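Local coordinates for protein exotoxin type A (Streptococcus pyogenes phage T12, PDB 1FNU) that is a secreted toxin of the staphylococcal and streptococcal superantigen family, known as scarlet fever toxin, probably acting by non-conventional stimulation of host T cells, at residues A[119-124]-A[214-219]. Numbering follows the deposited sequence.
Sequences VKVSID and IEVYLT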
ATOM      1  N   VAL A 119      12.788 -38.735  -1.928  1.00 36.12           N
ATOM      2  CA  VAL A 119      13.315 -37.642  -1.111  1.00 35.78           C
ATOM      3  C   VAL A 119      13.963 -38.164   0.148  1.00 35.65           C
ATOM      4  O   VAL A 119      13.305 -38.783   0.958  1.00 35.59           O
ATOM      5  CB  VAL A 119      12.171 -36.612  -0.754  1.00 35.73           C
ATOM      6  CG1 VAL A 119      12.697 -35.529   0.154  1.00 35.49           C
ATOM      7  CG2 VAL A 119      11.585 -36.002  -2.036  1.00 35.55           C
ATOM      8  N   LYS A 120      15.254 -37.894   0.293  1.00 35.61           N
ATOM      9  CA  LYS A 120      16.037 -38.330   1.430  1.00 35.63           C
ATOM     10  C   LYS A 120      16.021 -37.374   2.587  1.00 35.67           C
ATOM     11  O   LYS A 120      16.616 -36.313   2.501  1.00 35.69           O
ATOM     12  CB  LYS A 120      17.486 -38.562   1.026  1.00 35.62           C
ATOM     13  CG  LYS A 120      17.756 -39.951   0.364  1.00 35.72           C
ATOM     14  CD  LYS A 120      19.253 -40.068   0.002  1.00 35.73           C
ATOM     15  CE  LYS A 120      19.517 -40.945  -1.242  1.00 35.86           C
ATOM     16  NZ  LYS A 120      20.790 -40.459  -1.968  1.00 35.96           N
ATOM     17  N   VAL A 121      15.379 -37.769   3.683  1.00 35.67           N
ATOM     18  CA  VAL A 121      15.348 -36.913   4.844  1.00 35.60           C
ATOM     19  C   VAL A 121      16.234 -37.389   5.992  1.00 35.79           C
ATOM     20  O   VAL A 121      16.162 -38.554   6.400  1.00 35.76           O
ATOM     21  CB  VAL A 121      13.906 -36.764   5.404  1.00 35.52           C
ATOM     22  CG1 VAL A 121      13.917 -35.786   6.586  1.00 35.33           C
ATOM     23  CG2 VAL A 121      12.933 -36.261   4.318  1.00 35.30           C
ATOM     24  N   SER A 122      17.080 -36.478   6.497  1.00 35.88           N
ATOM     25  CA  SER A 122      17.935 -36.718   7.665  1.00 36.00           C
ATOM     26  C   SER A 122      17.382 -35.827   8.754  1.00 36.06           C
ATOM     27  O   SER A 122      16.897 -34.742   8.465  1.00 36.02           O
ATOM     28  CB  SER A 122      19.375 -36.267   7.464  1.00 36.01           C
ATOM     29  OG  SER A 122      19.981 -37.005   6.439  1.00 36.26           O
ATOM     30  N   ILE A 123      17.450 -36.274  10.004  1.00 36.20           N
ATOM     31  CA  ILE A 123      16.986 -35.462  11.146  1.00 36.30           C
ATOM     32  C   ILE A 123      18.054 -35.651  12.190  1.00 36.42           C
ATOM     33  O   ILE A 123      18.300 -36.759  12.619  1.00 36.43           O
ATOM     34  CB  ILE A 123      15.728 -35.979  11.794  1.00 36.31           C
ATOM     35  CG1 ILE A 123      14.640 -36.174  10.766  1.00 36.33           C
ATOM     36  CG2 ILE A 123      15.310 -35.018  12.901  1.00 36.30           C
ATOM     37  CD1 ILE A 123      13.441 -36.678  11.373  1.00 36.38           C
ATOM     38  N   ASP A 124      18.643 -34.556  12.626  1.00 36.55           N
ATOM     39  CA  ASP A 124      19.709 -34.600  13.578  1.00 36.66           C
ATOM     40  C   ASP A 124      20.796 -35.608  13.130  1.00 37.01           C
ATOM     41  O   ASP A 124      21.321 -36.370  13.948  1.00 37.10           O
ATOM     42  CB  ASP A 124      19.169 -34.954  14.964  1.00 36.29           C
ATOM     43  CG  ASP A 124      18.190 -33.891  15.507  1.00 36.09           C
ATOM     44  OD1 ASP A 124      18.474 -32.683  15.381  1.00 35.67           O
ATOM     45  OD2 ASP A 124      17.140 -34.302  16.054  1.00 35.86           O
ATOM     46  N   ILE A 214      16.939 -34.951  -4.414  1.00 30.95           N
ATOM     47  CA  ILE A 214      16.462 -34.062  -3.348  1.00 30.90           C
ATOM     48  C   ILE A 214      16.859 -34.662  -2.036  1.00 30.84           C
ATOM     49  O   ILE A 214      16.627 -35.837  -1.782  1.00 30.92           O
ATOM     50  CB  ILE A 214      14.951 -33.951  -3.326  1.00 30.88           C
ATOM     51  CG1 ILE A 214      14.417 -33.512  -4.712  1.00 30.75           C
ATOM     52  CG2 ILE A 214      14.578 -32.967  -2.246  1.00 30.77           C
ATOM     53  CD1 ILE A 214      12.856 -33.696  -4.906  1.00 30.83           C
ATOM     54  N   GLU A 215      17.456 -33.839  -1.212  1.00 30.86           N
ATOM     55  CA  GLU A 215      17.910 -34.205   0.108  1.00 30.73           C
ATOM     56  C   GLU A 215      17.431 -33.175   1.136  1.00 30.70           C
ATOM     57  O   GLU A 215      17.615 -31.957   0.957  1.00 30.60           O
ATOM     58  CB  GLU A 215      19.427 -34.228   0.099  1.00 30.85           C
ATOM     59  CG  GLU A 215      19.976 -35.619  -0.197  1.00 30.91           C
ATOM     60  CD  GLU A 215      21.429 -35.569  -0.436  1.00 30.98           C
ATOM     61  OE1 GLU A 215      22.103 -34.694   0.149  1.00 30.99           O
ATOM     62  OE2 GLU A 215      21.908 -36.431  -1.215  1.00 31.15           O
ATOM     63  N   VAL A 216      16.819 -33.679   2.203  1.00 30.63           N
ATOM     64  CA  VAL A 216      16.334 -32.831   3.279  1.00 30.55           C
ATOM     65  C   VAL A 216      17.042 -33.017   4.629  1.00 30.54           C
ATOM     66  O   VAL A 216      17.038 -34.135   5.156  1.00 30.48           O
ATOM     67  CB  VAL A 216      14.837 -33.063   3.513  1.00 30.49           C
ATOM     68  CG1 VAL A 216      14.422 -32.337   4.746  1.00 30.48           C
ATOM     69  CG2 VAL A 216      14.039 -32.549   2.342  1.00 30.47           C
ATOM     70  N   TYR A 217      17.556 -31.905   5.207  1.00 30.55           N
ATOM     71  CA  TYR A 217      18.260 -31.881   6.532  1.00 30.45           C
ATOM     72  C   TYR A 217      17.580 -31.054   7.646  1.00 30.28           C
ATOM     73  O   TYR A 217      17.537 -29.816   7.578  1.00 30.38           O
ATOM     74  CB  TYR A 217      19.676 -31.347   6.371  1.00 30.61           C
ATOM     75  CG  TYR A 217      20.519 -32.168   5.442  1.00 30.89           C
ATOM     76  CD1 TYR A 217      20.508 -31.926   4.050  1.00 30.93           C
ATOM     77  CD2 TYR A 217      21.270 -33.256   5.930  1.00 30.95           C
ATOM     78  CE1 TYR A 217      21.222 -32.758   3.173  1.00 31.00           C
ATOM     79  CE2 TYR A 217      21.979 -34.092   5.064  1.00 31.02           C
ATOM     80  CZ  TYR A 217      21.942 -33.841   3.688  1.00 31.16           C
ATOM     81  OH  TYR A 217      22.535 -34.728   2.812  1.00 31.36           O
ATOM     82  N   LEU A 218      17.122 -31.716   8.693  1.00 30.06           N
ATOM     83  CA  LEU A 218      16.424 -31.057   9.799  1.00 29.89           C
ATOM     84  C   LEU A 218      17.089 -31.297  11.160  1.00 29.95           C
ATOM     85  O   LEU A 218      17.721 -32.362  11.374  1.00 29.93           O
ATOM     86  CB  LEU A 218      15.003 -31.600   9.897  1.00 29.72           C
ATOM     87  CG  LEU A 218      14.073 -31.620   8.697  1.00 29.71           C
ATOM     88  CD1 LEU A 218      12.814 -32.457   9.059  1.00 29.58           C
ATOM     89  CD2 LEU A 218      13.676 -30.149   8.288  1.00 29.52           C
ATOM     90  N   THR A 219      16.964 -30.330  12.079  1.00 29.83           N
ATOM     91  CA  THR A 219      17.498 -30.492  13.435  1.00 29.83           C
ATOM     92  C   THR A 219      16.319 -30.124  14.313  1.00 29.96           C
ATOM     93  O   THR A 219      15.404 -29.413  13.881  1.00 30.04           O
ATOM     94  CB  THR A 219      18.720 -29.573  13.799  1.00 29.64           C
ATOM     95  OG1 THR A 219      18.326 -28.204  13.807  1.00 29.46           O
ATOM     96  CG2 THR A 219      19.852 -29.731  12.828  1.00 29.43           C
TER
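Lys120 pairs with Ile214 and Val216 at the start of the backbone pairing between strand residues 119-123 and 214-219, whose short axes run parallel at 16° and approach to 4.6 Å. The N-H and C=O of both Lys120 and Ser122 point at the partner strand: Lys120 N donates to Ile214 O and Lys120 O accepts from Val216 N, then Ser122 N meets Val216 O at 2.7 Å and Ser122 O takes Leu218 N. Asp124 N closes the series on Leu218 O at 2.7 Å. The Ser122 N bond is nearly straight and almost collinear with the carbonyl, whereas Leu218 N stands 30° out of the plane of the Ser122 carbonyl.

Tight packing lies on the face of Val119, Val121, Ile214 and Val216. Val121 and Val216 point the same way side by side, with Val121 CG2 3.8 Å from Val216 CB. Val119 reaches two neighbours: CG2, beside its own backbone N, touches Ile214 CD1 at 3.9 Å, while CG1, anti to that N (chi1 177°), meets Val216 CG2 at 3.9 Å. Contacts thin toward Leu218 and the partly exposed Ile123. Val149 of helix 142-157 packs on Val119 and Val216, and Ile214 is met by strands 126-135 and 169-176.

The other face is looser and partly open to solvent. Ser122 OG comes obliquely to the Tyr217 ring, 3.8 Å from CE2, and the Tyr217 hydroxyl donates to Glu215 OE1 from above the carboxylate plane. Lys120 NZ is 4.2 Å from Glu215 OE2, beyond a salt bridge, so any attraction is probably modest. At the exposed end, Asp124 OD2 is hydrogen-bonded to Thr220 OG1, while OD1 lies against Thr219 CA.

With strand 126-135 flanking one member, strand 169-176 the other, and the helix across the apolar face, this central parallel pair is characteristic of the beta-grasp fold of the toxin's C-terminal domain.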